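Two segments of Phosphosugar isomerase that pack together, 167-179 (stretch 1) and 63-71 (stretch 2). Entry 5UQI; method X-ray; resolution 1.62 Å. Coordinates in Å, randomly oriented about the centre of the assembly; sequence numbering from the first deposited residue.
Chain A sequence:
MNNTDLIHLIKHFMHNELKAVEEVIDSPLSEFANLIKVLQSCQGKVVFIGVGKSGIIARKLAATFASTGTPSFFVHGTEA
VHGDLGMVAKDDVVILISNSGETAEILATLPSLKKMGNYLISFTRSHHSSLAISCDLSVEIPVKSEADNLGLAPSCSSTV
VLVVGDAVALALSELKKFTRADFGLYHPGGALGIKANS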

# COMPACT_ATOMS: atom_id res chain seq x y z
N ALA A 167 -2.00 0.90 9.48
CA ALA A 167 -3.16 1.37 10.25
C ALA A 167 -4.45 0.74 9.72
O ALA A 167 -5.30 0.37 10.51
CB ALA A 167 -3.26 2.89 10.18
N VAL A 168 -4.59 0.63 8.39
CA VAL A 168 -5.71 -0.08 7.80
C VAL A 168 -5.79 -1.52 8.29
O VAL A 168 -6.83 -2.02 8.71
CB VAL A 168 -5.70 0.04 6.27
CG1 VAL A 168 -6.79 -0.85 5.69
CG2 VAL A 168 -5.84 1.53 5.89
N ALA A 169 -4.65 -2.23 8.23
CA ALA A 169 -4.60 -3.60 8.69
C ALA A 169 -5.05 -3.70 10.16
O ALA A 169 -5.82 -4.60 10.48
CB ALA A 169 -3.12 -4.13 8.56
N LEU A 170 -4.51 -2.81 11.00
CA LEU A 170 -4.84 -2.89 12.44
C LEU A 170 -6.29 -2.52 12.71
O LEU A 170 -6.90 -3.15 13.60
CB LEU A 170 -3.88 -2.04 13.28
CG LEU A 170 -2.44 -2.61 13.27
CD1 LEU A 170 -1.45 -1.62 13.92
CD2 LEU A 170 -2.31 -4.00 13.86
N ALA A 171 -6.86 -1.59 11.92
CA ALA A 171 -8.29 -1.25 12.11
C ALA A 171 -9.15 -2.43 11.69
O ALA A 171 -10.05 -2.82 12.40
CB ALA A 171 -8.62 -0.03 11.29
N LEU A 172 -8.83 -3.10 10.55
CA LEU A 172 -9.61 -4.27 10.14
C LEU A 172 -9.50 -5.37 11.23
O LEU A 172 -10.49 -6.04 11.53
CB LEU A 172 -9.12 -4.87 8.78
CG LEU A 172 -9.38 -3.99 7.58
CD1 LEU A 172 -8.51 -4.52 6.44
CD2 LEU A 172 -10.86 -4.08 7.23
N SER A 173 -8.30 -5.53 11.80
CA SER A 173 -8.03 -6.58 12.78
C SER A 173 -8.89 -6.33 14.03
O SER A 173 -9.56 -7.27 14.51
CB SER A 173 -6.53 -6.55 13.12
OG SER A 173 -6.19 -7.69 13.93
N GLU A 174 -8.90 -5.08 14.50
CA GLU A 174 -9.71 -4.70 15.70
C GLU A 174 -11.17 -4.88 15.40
O GLU A 174 -11.90 -5.47 16.20
CB GLU A 174 -9.37 -3.29 16.16
CG GLU A 174 -10.22 -2.78 17.32
CD GLU A 174 -9.55 -1.66 18.08
OE1 GLU A 174 -8.29 -1.62 18.17
OE2 GLU A 174 -10.30 -0.80 18.60
N LEU A 175 -11.62 -4.41 14.24
CA LEU A 175 -13.05 -4.53 13.84
C LEU A 175 -13.55 -5.96 13.73
O LEU A 175 -14.71 -6.22 14.09
CB LEU A 175 -13.32 -3.73 12.55
CG LEU A 175 -13.10 -2.22 12.72
CD1 LEU A 175 -13.06 -1.54 11.36
CD2 LEU A 175 -14.25 -1.62 13.57
N LYS A 176 -12.70 -6.93 13.35
CA LYS A 176 -13.13 -8.30 13.23
C LYS A 176 -12.89 -9.10 14.51
O LYS A 176 -13.13 -10.31 14.50
CB LYS A 176 -12.47 -8.97 12.01
CG LYS A 176 -11.01 -9.35 12.17
CD LYS A 176 -10.39 -9.66 10.81
CE LYS A 176 -11.08 -10.84 10.11
NZ LYS A 176 -10.81 -10.74 8.63
N LYS A 177 -12.40 -8.45 15.58
CA LYS A 177 -12.16 -9.10 16.89
C LYS A 177 -11.09 -10.20 16.79
O LYS A 177 -11.16 -11.28 17.39
CB LYS A 177 -13.49 -9.71 17.45
CG LYS A 177 -14.68 -8.76 17.48
CD LYS A 177 -14.84 -8.01 18.79
CE LYS A 177 -16.23 -7.36 18.91
NZ LYS A 177 -16.39 -6.09 18.12
N PHE A 178 -10.05 -9.92 16.01
CA PHE A 178 -8.92 -10.81 15.97
C PHE A 178 -8.24 -10.89 17.35
O PHE A 178 -8.05 -9.88 17.99
CB PHE A 178 -7.95 -10.25 14.91
CG PHE A 178 -6.82 -11.16 14.60
CD1 PHE A 178 -7.03 -12.28 13.77
CD2 PHE A 178 -5.56 -10.88 15.09
CE1 PHE A 178 -5.97 -13.14 13.45
CE2 PHE A 178 -4.47 -11.77 14.75
CZ PHE A 178 -4.69 -12.87 13.97
N THR A 179 -7.94 -12.11 17.79
CA THR A 179 -7.47 -12.35 19.17
C THR A 179 -5.99 -12.64 19.32
O THR A 179 -5.30 -13.04 18.33
CB THR A 179 -8.23 -13.58 19.71
OG1 THR A 179 -7.85 -14.75 18.96
CG2 THR A 179 -9.72 -13.41 19.53
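Stretch 2 63-71: ATFASTGTP

When two helices run side by side and end at nearly the same level, the contact between them is often divided in two: small and apolar side chains pack along the helical part, while polar groups meet the backbone carbonyls set free where a helix stops. Stretches 167-179 and 63-71 of this phosphosugar isomerase give a compact example. Stretch 2 enters as the last turn of a helix, residues 63-67, whose axis runs almost parallel to that of helix 167-175, with 12° between their N-to-C directions and a closest approach of 9.1 Å. Beyond Ser 67 the chain leaves the helix and continues as a loop through Pro 71, and the two stretches together bury 516 Å².

The helical part is organised around Ala 169, which points its CB toward stretch 2 and lets the backbones come close: its CA lies 5.1 Å from the CA of Phe 65. The Phe 65 side chain leaves its backbone sideways, yet the ring swings in against stretch 1. Its CD1 is 3.5 Å from CB of Ala 169, its CZ is 3.9 Å from CG1 of Val 168, and its CE2 is 3.9 Å from CD1 of Leu 172, so that residues on successive turns of the helix share one aromatic ring. Thr 64 adds a smaller contact, its CG2 resting 3.8 Å from CB of Ala 169.

Thr 68, which has the largest area covered in the pair, marks the change from helix to loop. It is the first residue after the helix to leave helical phi/psi, at -112/15, but its side chain still reaches back, OG1 donating to O of Thr 64 at 2.8 Å. The same OG1 accepts a hydrogen bond from a water 2.8 Å away; this water also donates to O of Ala 169 at 2.8 Å and hydrogen-bonds to OG1 of Thr 70 at 2.8 Å, tying the two stretches together where their polar atoms do not meet directly. On the backbone side, O of Thr 68 accepts a hydrogen bond from OG of Ser 173 at 2.7 Å. A looser methyl contact is added by CG2 of Thr 68, 4.1 Å from CD2 of Leu 170.

Gly 69 follows with phi/psi of 107/5, a conformation in which a CB would be jammed against the carbonyl O of Thr 68. The absence of a side chain also makes room for Phe 178, which is brought over the loop just after stretch 1 ends its own helix in a Schellman motif, with Lys 177 at positive phi. CE1 of Phe 178 comes within 3.4 Å of CA of Gly 69, and one face of the ring covers N of Gly 69 and O of Thr 68; an ideal CB on Gly 69 would fall 2.5 Å from CD1 of Phe 178. Nearby, Lys 176 extends its side chain so that NZ donates to O of Gly 69 at 2.8 Å, securing the loop by its backbone.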

# COMPACT_ATOMS: atom_id res chain seq x y z
N ALA A 63 1.88 -9.14 4.27
CA ALA A 63 2.24 -9.98 5.39
C ALA A 63 1.55 -9.46 6.67
O ALA A 63 1.05 -10.25 7.46
CB ALA A 63 3.77 -10.02 5.54
N THR A 64 1.49 -8.14 6.83
CA THR A 64 0.86 -7.53 8.04
C THR A 64 -0.66 -7.78 8.03
O THR A 64 -1.24 -8.15 9.06
CB THR A 64 1.22 -6.05 8.06
OG1 THR A 64 2.59 -6.04 8.57
CG2 THR A 64 0.41 -5.32 9.11
N PHE A 65 -1.30 -7.66 6.85
CA PHE A 65 -2.73 -7.98 6.79
C PHE A 65 -2.92 -9.42 7.21
O PHE A 65 -3.78 -9.72 8.06
CB PHE A 65 -3.26 -7.82 5.31
CG PHE A 65 -3.79 -6.44 5.00
CD1 PHE A 65 -3.07 -5.23 5.27
CD2 PHE A 65 -4.98 -6.37 4.32
CE1 PHE A 65 -3.65 -3.98 5.00
CE2 PHE A 65 -5.53 -5.12 4.00
CZ PHE A 65 -4.86 -3.95 4.34
N ALA A 66 -2.13 -10.35 6.65
CA ALA A 66 -2.34 -11.76 6.94
C ALA A 66 -2.12 -12.09 8.42
O ALA A 66 -2.91 -12.88 9.03
CB ALA A 66 -1.38 -12.60 6.12
N SER A 67 -1.09 -11.51 8.99
CA SER A 67 -0.67 -11.81 10.39
C SER A 67 -1.67 -11.25 11.37
O SER A 67 -1.66 -11.73 12.51
CB SER A 67 0.70 -11.25 10.67
OG SER A 67 0.73 -9.89 10.60
N THR A 68 -2.50 -10.32 10.93
CA THR A 68 -3.49 -9.69 11.82
C THR A 68 -4.90 -10.08 11.43
O THR A 68 -5.84 -9.42 11.93
CB THR A 68 -3.33 -8.19 11.85
OG1 THR A 68 -3.55 -7.64 10.55
CG2 THR A 68 -1.92 -7.75 12.33
N GLY A 69 -5.09 -11.10 10.61
CA GLY A 69 -6.40 -11.69 10.37
C GLY A 69 -7.12 -11.44 9.07
O GLY A 69 -8.25 -11.85 8.91
N THR A 70 -6.45 -10.76 8.12
CA THR A 70 -7.05 -10.55 6.80
C THR A 70 -6.18 -11.31 5.74
O THR A 70 -5.14 -10.79 5.39
CB THR A 70 -7.06 -9.05 6.50
OG1 THR A 70 -7.83 -8.37 7.53
CG2 THR A 70 -7.68 -8.78 5.13
N PRO A 71 -6.61 -12.49 5.25
CA PRO A 71 -5.80 -13.29 4.34
C PRO A 71 -5.43 -12.38 3.14
O PRO A 71 -6.31 -11.77 2.50
CB PRO A 71 -6.70 -14.46 3.96
CG PRO A 71 -7.39 -14.70 5.34
CD PRO A 71 -7.74 -13.31 5.77
O HOH W 1 -5.91 -7.08 9.13